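Local coordinates for protein putative drug/sodium antiporter (PDB 4Z3N) that probably exports a small-molecule substrate, the genotoxin colibactin or a precursor, across the bacterial membrane as a MATE-family antiporter, at residues 306-318 with 386-399. Residues are numbered along the deposited sequence; the frame is centred on the assembly and turned at random.
Sequences MLAIATALLTVVG and VAISLLASEYYQAI. With OLC ((2R)-2,3-dihydroxypropyl (9Z)-octadec-9-enoate), chain B.
Val317 and Ala398 meet where the helices of 306-318 and 386-399 come close, with Val317 CG1 3.5 Å from Ala398 CB. The same methyl reaches Ile399 CG2, while both methyls of Val317 touch Tyr395 CD2, the two side chains crossing at about a right angle. Beside this cluster Gly318, with no side chain of its own, brings its CA within 4.7 Å of Ala398 CA. Leu314 CD1 lies over the same alanine, 4.0 Å from Ala398 CB. Further along, Leu391 drops CD2 onto Ala310, 3.6 Å from Ala310 CA, and Leu313 CD2 flanks Leu391 CD2. At the other end the Met306 chain, bent at chi3 (-49°), folds its CE over Ala387, and CG and SD run beside Leu390 CD2. Leu390 CD1 and Val386 also border the monoolein tail.

Glu394 brings a carboxylate into this mostly apolar interface: its chain bends at chi2 (69°), setting the carboxylate beside Ala310 CB and Leu314 CB. No hydrogen bond crosses the interface. Around this core, Tyr395 OH is tied to Thr329, Gln397 NE2 to Gln263 and Val259 O, and Thr311 and Ala312 rest on helix 28-56. With axes 8.2 Å apart and crossing at -40°, Ala310 under Leu391 and Ala398 under Val317 and Leu314 illustrate close packing of two membrane helices in the MATE transporter fold.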
ATOM      1  N   MET A 306      -8.548   2.444  -5.997  1.00 30.68           N
ATOM      2  CA  MET A 306      -8.217   1.122  -6.514  1.00 33.09           C
ATOM      3  C   MET A 306      -7.574   0.212  -5.445  1.00 34.41           C
ATOM      4  O   MET A 306      -7.729  -1.019  -5.479  1.00 29.44           O
ATOM      5  CB  MET A 306      -7.312   1.276  -7.732  1.00 30.08           C
ATOM      6  CG  MET A 306      -6.294   0.196  -7.934  1.00 29.75           C
ATOM      7  SD  MET A 306      -4.862   0.914  -8.776  1.00 39.99           S
ATOM      8  CE  MET A 306      -5.643   1.801 -10.122  1.00 25.34           C
ATOM      9  N   LEU A 307      -6.866   0.818  -4.492  1.00 34.84           N
ATOM     10  CA  LEU A 307      -6.294   0.062  -3.381  1.00 29.75           C
ATOM     11  C   LEU A 307      -7.404  -0.400  -2.435  1.00 30.64           C
ATOM     12  O   LEU A 307      -7.337  -1.489  -1.869  1.00 27.74           O
ATOM     13  CB  LEU A 307      -5.254   0.894  -2.623  1.00 27.59           C
ATOM     14  CG  LEU A 307      -3.983   1.314  -3.376  1.00 27.70           C
ATOM     15  CD1 LEU A 307      -3.060   2.070  -2.461  1.00 23.48           C
ATOM     16  CD2 LEU A 307      -3.274   0.126  -3.949  1.00 24.62           C
ATOM     17  N   ALA A 308      -8.427   0.438  -2.283  1.00 27.88           N
ATOM     18  CA  ALA A 308      -9.617   0.100  -1.502  1.00 27.81           C
ATOM     19  C   ALA A 308     -10.391  -1.094  -2.085  1.00 29.88           C
ATOM     20  O   ALA A 308     -10.739  -2.035  -1.362  1.00 32.19           O
ATOM     21  CB  ALA A 308     -10.524   1.305  -1.403  1.00 28.25           C
ATOM     22  N   ILE A 309     -10.682  -1.037  -3.381  1.00 28.36           N
ATOM     23  CA  ILE A 309     -11.321  -2.143  -4.094  1.00 31.04           C
ATOM     24  C   ILE A 309     -10.469  -3.448  -4.053  1.00 28.69           C
ATOM     25  O   ILE A 309     -11.007  -4.544  -3.869  1.00 25.12           O
ATOM     26  CB  ILE A 309     -11.620  -1.724  -5.560  1.00 27.70           C
ATOM     27  CG1 ILE A 309     -12.500  -0.473  -5.563  1.00 25.68           C
ATOM     28  CG2 ILE A 309     -12.283  -2.861  -6.337  1.00 24.88           C
ATOM     29  CD1 ILE A 309     -12.765   0.106  -6.942  1.00 26.83           C
ATOM     30  N   ALA A 310      -9.150  -3.307  -4.193  1.00 26.51           N
ATOM     31  CA  ALA A 310      -8.217  -4.420  -4.085  1.00 24.21           C
ATOM     32  C   ALA A 310      -8.384  -5.171  -2.777  1.00 26.30           C
ATOM     33  O   ALA A 310      -8.342  -6.418  -2.760  1.00 26.12           O
ATOM     34  CB  ALA A 310      -6.766  -3.932  -4.215  1.00 21.18           C
ATOM     35  N   THR A 311      -8.539  -4.427  -1.680  1.00 24.06           N
ATOM     36  CA  THR A 311      -8.600  -5.059  -0.369  1.00 25.53           C
ATOM     37  C   THR A 311      -9.885  -5.872  -0.296  1.00 26.68           C
ATOM     38  O   THR A 311      -9.896  -6.960   0.288  1.00 24.43           O
ATOM     39  CB  THR A 311      -8.550  -4.042   0.863  1.00 27.30           C
ATOM     40  OG1 THR A 311      -9.712  -3.204   0.880  1.00 26.69           O
ATOM     41  CG2 THR A 311      -7.290  -3.204   0.872  1.00 22.82           C
ATOM     42  N   ALA A 312     -10.947  -5.345  -0.915  1.00 26.80           N
ATOM     43  CA  ALA A 312     -12.272  -5.975  -0.899  1.00 30.92           C
ATOM     44  C   ALA A 312     -12.258  -7.251  -1.720  1.00 28.71           C
ATOM     45  O   ALA A 312     -12.960  -8.212  -1.411  1.00 28.29           O
ATOM     46  CB  ALA A 312     -13.336  -5.019  -1.430  1.00 29.20           C
ATOM     47  N   LEU A 313     -11.432  -7.233  -2.761  1.00 25.44           N
ATOM     48  CA  LEU A 313     -11.359  -8.305  -3.731  1.00 26.65           C
ATOM     49  C   LEU A 313     -10.618  -9.503  -3.166  1.00 27.71           C
ATOM     50  O   LEU A 313     -10.919 -10.646  -3.522  1.00 28.05           O
ATOM     51  CB  LEU A 313     -10.679  -7.825  -5.019  1.00 22.83           C
ATOM     52  CG  LEU A 313     -10.528  -8.920  -6.082  1.00 22.74           C
ATOM     53  CD1 LEU A 313     -11.897  -9.366  -6.649  1.00 20.91           C
ATOM     54  CD2 LEU A 313      -9.610  -8.461  -7.173  1.00 21.62           C
ATOM     55  N   LEU A 314      -9.647  -9.238  -2.296  1.00 26.56           N
ATOM     56  CA  LEU A 314      -8.899 -10.303  -1.630  1.00 32.53           C
ATOM     57  C   LEU A 314      -9.850 -11.218  -0.814  1.00 33.04           C
ATOM     58  O   LEU A 314      -9.846 -12.448  -0.938  1.00 28.83           O
ATOM     59  CB  LEU A 314      -7.807  -9.701  -0.722  1.00 29.42           C
ATOM     60  CG  LEU A 314      -6.888 -10.751  -0.092  1.00 28.03           C
ATOM     61  CD1 LEU A 314      -5.596 -10.817  -0.837  1.00 31.24           C
ATOM     62  CD2 LEU A 314      -6.651 -10.475   1.371  1.00 29.56           C
ATOM     63  N   THR A 315     -10.682 -10.588  -0.001  1.00 31.53           N
ATOM     64  CA  THR A 315     -11.708 -11.291   0.744  1.00 33.86           C
ATOM     65  C   THR A 315     -12.705 -12.073  -0.117  1.00 33.17           C
ATOM     66  O   THR A 315     -13.058 -13.213   0.218  1.00 30.15           O
ATOM     67  CB  THR A 315     -12.474 -10.316   1.578  1.00 31.11           C
ATOM     68  OG1 THR A 315     -11.535  -9.404   2.164  1.00 35.77           O
ATOM     69  CG2 THR A 315     -13.247 -11.056   2.650  1.00 30.31           C
ATOM     70  N   VAL A 316     -13.159 -11.457  -1.206  1.00 28.26           N
ATOM     71  CA  VAL A 316     -14.149 -12.084  -2.067  1.00 28.26           C
ATOM     72  C   VAL A 316     -13.524 -13.225  -2.882  1.00 33.56           C
ATOM     73  O   VAL A 316     -14.120 -14.302  -3.017  1.00 27.94           O
ATOM     74  CB  VAL A 316     -14.808 -11.057  -3.009  1.00 25.18           C
ATOM     75  CG1 VAL A 316     -15.661 -11.768  -4.044  1.00 23.31           C
ATOM     76  CG2 VAL A 316     -15.638 -10.065  -2.207  1.00 27.50           C
ATOM     77  N   VAL A 317     -12.318 -13.000  -3.404  1.00 29.95           N
ATOM     78  CA  VAL A 317     -11.620 -14.052  -4.128  1.00 26.88           C
ATOM     79  C   VAL A 317     -11.216 -15.149  -3.162  1.00 30.77           C
ATOM     80  O   VAL A 317     -11.454 -16.326  -3.423  1.00 29.89           O
ATOM     81  CB  VAL A 317     -10.363 -13.538  -4.855  1.00 29.04           C
ATOM     82  CG1 VAL A 317      -9.570 -14.717  -5.460  1.00 23.92           C
ATOM     83  CG2 VAL A 317     -10.748 -12.503  -5.926  1.00 26.70           C
ATOM     84  N   GLY A 318     -10.618 -14.764  -2.036  1.00 30.08           N
ATOM     85  CA  GLY A 318     -10.156 -15.740  -1.063  1.00 27.79           C
ATOM     86  C   GLY A 318     -11.259 -16.663  -0.543  1.00 34.81           C
ATOM     87  O   GLY A 318     -11.069 -17.885  -0.445  1.00 34.09           O
ATOM     88  N   VAL A 386      -3.533   0.706 -14.755  1.00 26.95           N
ATOM     89  CA  VAL A 386      -2.821   0.086 -13.642  1.00 24.79           C
ATOM     90  C   VAL A 386      -3.745  -0.869 -12.859  1.00 24.24           C
ATOM     91  O   VAL A 386      -3.299  -1.894 -12.329  1.00 26.18           O
ATOM     92  CB  VAL A 386      -2.220   1.175 -12.681  1.00 24.97           C
ATOM     93  CG1 VAL A 386      -1.511   0.546 -11.466  1.00 20.98           C
ATOM     94  CG2 VAL A 386      -1.267   2.080 -13.433  1.00 23.75           C
ATOM     95  N   ALA A 387      -5.036  -0.545 -12.806  1.00 26.31           N
ATOM     96  CA  ALA A 387      -6.002  -1.375 -12.083  1.00 26.47           C
ATOM     97  C   ALA A 387      -6.031  -2.800 -12.607  1.00 25.30           C
ATOM     98  O   ALA A 387      -6.237  -3.749 -11.854  1.00 27.14           O
ATOM     99  CB  ALA A 387      -7.378  -0.776 -12.162  1.00 25.04           C
ATOM    100  N   ILE A 388      -5.813  -2.959 -13.902  1.00 24.97           N
ATOM    101  CA  ILE A 388      -5.971  -4.275 -14.507  1.00 26.44           C
ATOM    102  C   ILE A 388      -4.930  -5.261 -13.978  1.00 28.70           C
ATOM    103  O   ILE A 388      -5.279  -6.354 -13.516  1.00 30.90           O
ATOM    104  CB  ILE A 388      -5.918  -4.177 -16.052  1.00 26.52           C
ATOM    105  CG1 ILE A 388      -7.122  -3.358 -16.549  1.00 24.55           C
ATOM    106  CG2 ILE A 388      -5.955  -5.564 -16.674  1.00 27.87           C
ATOM    107  CD1 ILE A 388      -6.874  -2.586 -17.797  1.00 20.36           C
ATOM    108  N   SER A 389      -3.657  -4.870 -14.000  1.00 26.58           N
ATOM    109  CA  SER A 389      -2.603  -5.737 -13.478  1.00 25.00           C
ATOM    110  C   SER A 389      -2.510  -5.720 -11.942  1.00 28.18           C
ATOM    111  O   SER A 389      -2.225  -6.748 -11.321  1.00 25.54           O
ATOM    112  CB  SER A 389      -1.262  -5.358 -14.085  1.00 22.58           C
ATOM    113  OG  SER A 389      -0.807  -4.155 -13.516  1.00 29.39           O
ATOM    114  N   LEU A 390      -2.771  -4.573 -11.320  1.00 26.43           N
ATOM    115  CA  LEU A 390      -2.700  -4.521  -9.863  1.00 26.30           C
ATOM    116  C   LEU A 390      -3.789  -5.377  -9.149  1.00 26.51           C
ATOM    117  O   LEU A 390      -3.498  -6.038  -8.149  1.00 25.54           O
ATOM    118  CB  LEU A 390      -2.753  -3.076  -9.392  1.00 21.61           C
ATOM    119  CG  LEU A 390      -2.523  -2.939  -7.890  1.00 23.87           C
ATOM    120  CD1 LEU A 390      -1.542  -1.854  -7.647  1.00 21.98           C
ATOM    121  CD2 LEU A 390      -3.815  -2.652  -7.121  1.00 24.30           C
ATOM    122  N   LEU A 391      -5.020  -5.378  -9.662  1.00 26.92           N
ATOM    123  CA  LEU A 391      -6.065  -6.275  -9.163  1.00 24.78           C
ATOM    124  C   LEU A 391      -5.766  -7.742  -9.516  1.00 26.97           C
ATOM    125  O   LEU A 391      -6.050  -8.654  -8.724  1.00 25.11           O
ATOM    126  CB  LEU A 391      -7.443  -5.862  -9.706  1.00 26.02           C
ATOM    127  CG  LEU A 391      -7.996  -4.520  -9.179  1.00 27.84           C
ATOM    128  CD1 LEU A 391      -9.293  -4.085  -9.894  1.00 21.68           C
ATOM    129  CD2 LEU A 391      -8.172  -4.542  -7.646  1.00 24.39           C
ATOM    130  N   ALA A 392      -5.185  -7.980 -10.690  1.00 25.20           N
ATOM    131  CA  ALA A 392      -4.715  -9.327 -11.014  1.00 23.93           C
ATOM    132  C   ALA A 392      -3.736  -9.841  -9.948  1.00 25.23           C
ATOM    133  O   ALA A 392      -3.770 -11.024  -9.599  1.00 25.75           O
ATOM    134  CB  ALA A 392      -4.069  -9.361 -12.400  1.00 25.47           C
ATOM    135  N   SER A 393      -2.877  -8.957  -9.426  1.00 25.49           N
ATOM    136  CA  SER A 393      -1.938  -9.329  -8.351  1.00 28.18           C
ATOM    137  C   SER A 393      -2.632  -9.711  -7.043  1.00 27.88           C
ATOM    138  O   SER A 393      -2.222 -10.635  -6.349  1.00 26.66           O
ATOM    139  CB  SER A 393      -0.958  -8.194  -8.066  1.00 24.35           C
ATOM    140  OG  SER A 393       0.060  -8.184  -9.040  1.00 33.94           O
ATOM    141  N   GLU A 394      -3.670  -8.959  -6.706  1.00 26.36           N
ATOM    142  CA  GLU A 394      -4.466  -9.224  -5.530  1.00 26.96           C
ATOM    143  C   GLU A 394      -5.113 -10.623  -5.631  1.00 27.44           C
ATOM    144  O   GLU A 394      -5.149 -11.358  -4.641  1.00 26.45           O
ATOM    145  CB  GLU A 394      -5.533  -8.134  -5.369  1.00 26.21           C
ATOM    146  CG  GLU A 394      -6.016  -7.912  -3.938  1.00 29.11           C
ATOM    147  CD  GLU A 394      -4.939  -7.287  -3.059  1.00 34.49           C
ATOM    148  OE1 GLU A 394      -3.804  -7.126  -3.563  1.00 35.98           O
ATOM    149  OE2 GLU A 394      -5.219  -6.949  -1.876  1.00 38.43           O
ATOM    150  N   TYR A 395      -5.606 -10.970  -6.827  1.00 21.75           N
ATOM    151  CA  TYR A 395      -6.255 -12.249  -7.092  1.00 23.62           C
ATOM    152  C   TYR A 395      -5.331 -13.454  -6.815  1.00 26.89           C
ATOM    153  O   TYR A 395      -5.725 -14.441  -6.178  1.00 27.91           O
ATOM    154  CB  TYR A 395      -6.763 -12.286  -8.549  1.00 23.63           C
ATOM    155  CG  TYR A 395      -7.466 -13.581  -8.944  1.00 24.74           C
ATOM    156  CD1 TYR A 395      -6.738 -14.673  -9.397  1.00 23.07           C
ATOM    157  CD2 TYR A 395      -8.845 -13.710  -8.858  1.00 23.69           C
ATOM    158  CE1 TYR A 395      -7.346 -15.843  -9.755  1.00 20.20           C
ATOM    159  CE2 TYR A 395      -9.469 -14.891  -9.216  1.00 25.39           C
ATOM    160  CZ  TYR A 395      -8.710 -15.963  -9.664  1.00 25.64           C
ATOM    161  OH  TYR A 395      -9.302 -17.163 -10.042  1.00 22.20           O
ATOM    162  N   TYR A 396      -4.103 -13.381  -7.296  1.00 26.82           N
ATOM    163  CA  TYR A 396      -3.156 -14.447  -7.038  1.00 28.79           C
ATOM    164  C   TYR A 396      -2.749 -14.527  -5.564  1.00 28.15           C
ATOM    165  O   TYR A 396      -2.506 -15.607  -5.032  1.00 32.39           O
ATOM    166  CB  TYR A 396      -1.936 -14.279  -7.933  1.00 27.24           C
ATOM    167  CG  TYR A 396      -2.260 -14.641  -9.358  1.00 30.43           C
ATOM    168  CD1 TYR A 396      -2.568 -15.951  -9.705  1.00 30.25           C
ATOM    169  CD2 TYR A 396      -2.295 -13.674 -10.350  1.00 29.76           C
ATOM    170  CE1 TYR A 396      -2.886 -16.291 -11.012  1.00 34.80           C
ATOM    171  CE2 TYR A 396      -2.609 -13.998 -11.652  1.00 30.45           C
ATOM    172  CZ  TYR A 396      -2.899 -15.302 -11.985  1.00 34.27           C
ATOM    173  OH  TYR A 396      -3.200 -15.601 -13.294  1.00 35.91           O
ATOM    174  N   GLN A 397      -2.697 -13.389  -4.899  1.00 22.04           N
ATOM    175  CA  GLN A 397      -2.420 -13.374  -3.477  1.00 27.01           C
ATOM    176  C   GLN A 397      -3.561 -14.039  -2.725  1.00 26.14           C
ATOM    177  O   GLN A 397      -3.346 -14.815  -1.795  1.00 24.81           O
ATOM    178  CB  GLN A 397      -2.215 -11.940  -2.994  1.00 27.45           C
ATOM    179  CG  GLN A 397      -0.968 -11.289  -3.548  1.00 23.20           C
ATOM    180  CD  GLN A 397       0.274 -11.764  -2.842  1.00 29.12           C
ATOM    181  OE1 GLN A 397       0.619 -12.961  -2.880  1.00 28.69           O
ATOM    182  NE2 GLN A 397       0.955 -10.833  -2.164  1.00 28.26           N
ATOM    183  N   ALA A 398      -4.781 -13.750  -3.157  1.00 25.07           N
ATOM    184  CA  ALA A 398      -5.957 -14.325  -2.531  1.00 24.37           C
ATOM    185  C   ALA A 398      -5.983 -15.850  -2.675  1.00 26.69           C
ATOM    186  O   ALA A 398      -6.408 -16.544  -1.747  1.00 27.23           O
ATOM    187  CB  ALA A 398      -7.227 -13.700  -3.110  1.00 21.69           C
ATOM    188  N   ILE A 399      -5.545 -16.376  -3.822  1.00 22.73           N
ATOM    189  CA  ILE A 399      -5.651 -17.816  -4.052  1.00 27.49           C
ATOM    190  C   ILE A 399      -4.352 -18.568  -3.700  1.00 32.40           C
ATOM    191  O   ILE A 399      -4.258 -19.780  -3.920  1.00 31.04           O
ATOM    192  CB  ILE A 399      -6.055 -18.154  -5.529  1.00 27.18           C
ATOM    193  CG1 ILE A 399      -4.986 -17.692  -6.516  1.00 25.33           C
ATOM    194  CG2 ILE A 399      -7.434 -17.562  -5.881  1.00 25.32           C
ATOM    195  CD1 ILE A 399      -5.008 -18.453  -7.805  1.00 21.65           C
TER
HETATM  196  C18 OLC B 501       1.336   0.892  -7.585  1.00 31.73           C
HETATM  197  C10 OLC B 501       1.493   5.975 -14.759  1.00 35.79           C
HETATM  198  C9  OLC B 501       1.622   6.764 -13.673  1.00 46.91           C
HETATM  199  C17 OLC B 501       1.237   1.962  -8.655  1.00 34.66           C
HETATM  200  C11 OLC B 501       2.241   4.660 -14.865  1.00 43.43           C
HETATM  201  C8  OLC B 501       1.638   8.274 -13.846  1.00 47.11           C
HETATM  202  C24 OLC B 501       9.282   3.387 -14.885  1.00 47.34           C
HETATM  203  C16 OLC B 501       1.999   1.506  -9.879  1.00 36.84           C
HETATM  204  C12 OLC B 501       3.102   4.383 -13.640  1.00 49.80           C
HETATM  205  C7  OLC B 501       1.701   8.999 -12.514  1.00 44.03           C
HETATM  206  C15 OLC B 501       1.827   2.506 -11.016  1.00 39.07           C
HETATM  207  C13 OLC B 501       2.971   2.912 -13.240  1.00 45.87           C
HETATM  208  C6  OLC B 501       3.107   8.964 -11.946  1.00 43.76           C
HETATM  209  C14 OLC B 501       3.150   2.682 -11.749  1.00 45.13           C
HETATM  210  C5  OLC B 501       4.127   9.326 -13.006  1.00 37.86           C
HETATM  211  C4  OLC B 501       5.496   8.794 -12.604  1.00 41.27           C
HETATM  212  C3  OLC B 501       5.399   7.338 -12.196  1.00 49.31           C
HETATM  213  C2  OLC B 501       6.755   6.658 -12.206  1.00 41.76           C
HETATM  214  C21 OLC B 501       7.055   3.246 -13.775  1.00 48.14           C
HETATM  215  C1  OLC B 501       6.588   5.168 -12.477  1.00 53.05           C
HETATM  216  C22 OLC B 501       8.242   2.454 -14.293  1.00 51.99           C
HETATM  217  O19 OLC B 501       5.584   4.562 -12.130  1.00 60.14           O
HETATM  218  O25 OLC B 501      10.570   2.970 -14.480  1.00 43.36           O
HETATM  219  O23 OLC B 501       8.829   1.726 -13.231  1.00 53.79           O
HETATM  220  O20 OLC B 501       7.521   4.488 -13.273  1.00 52.09           O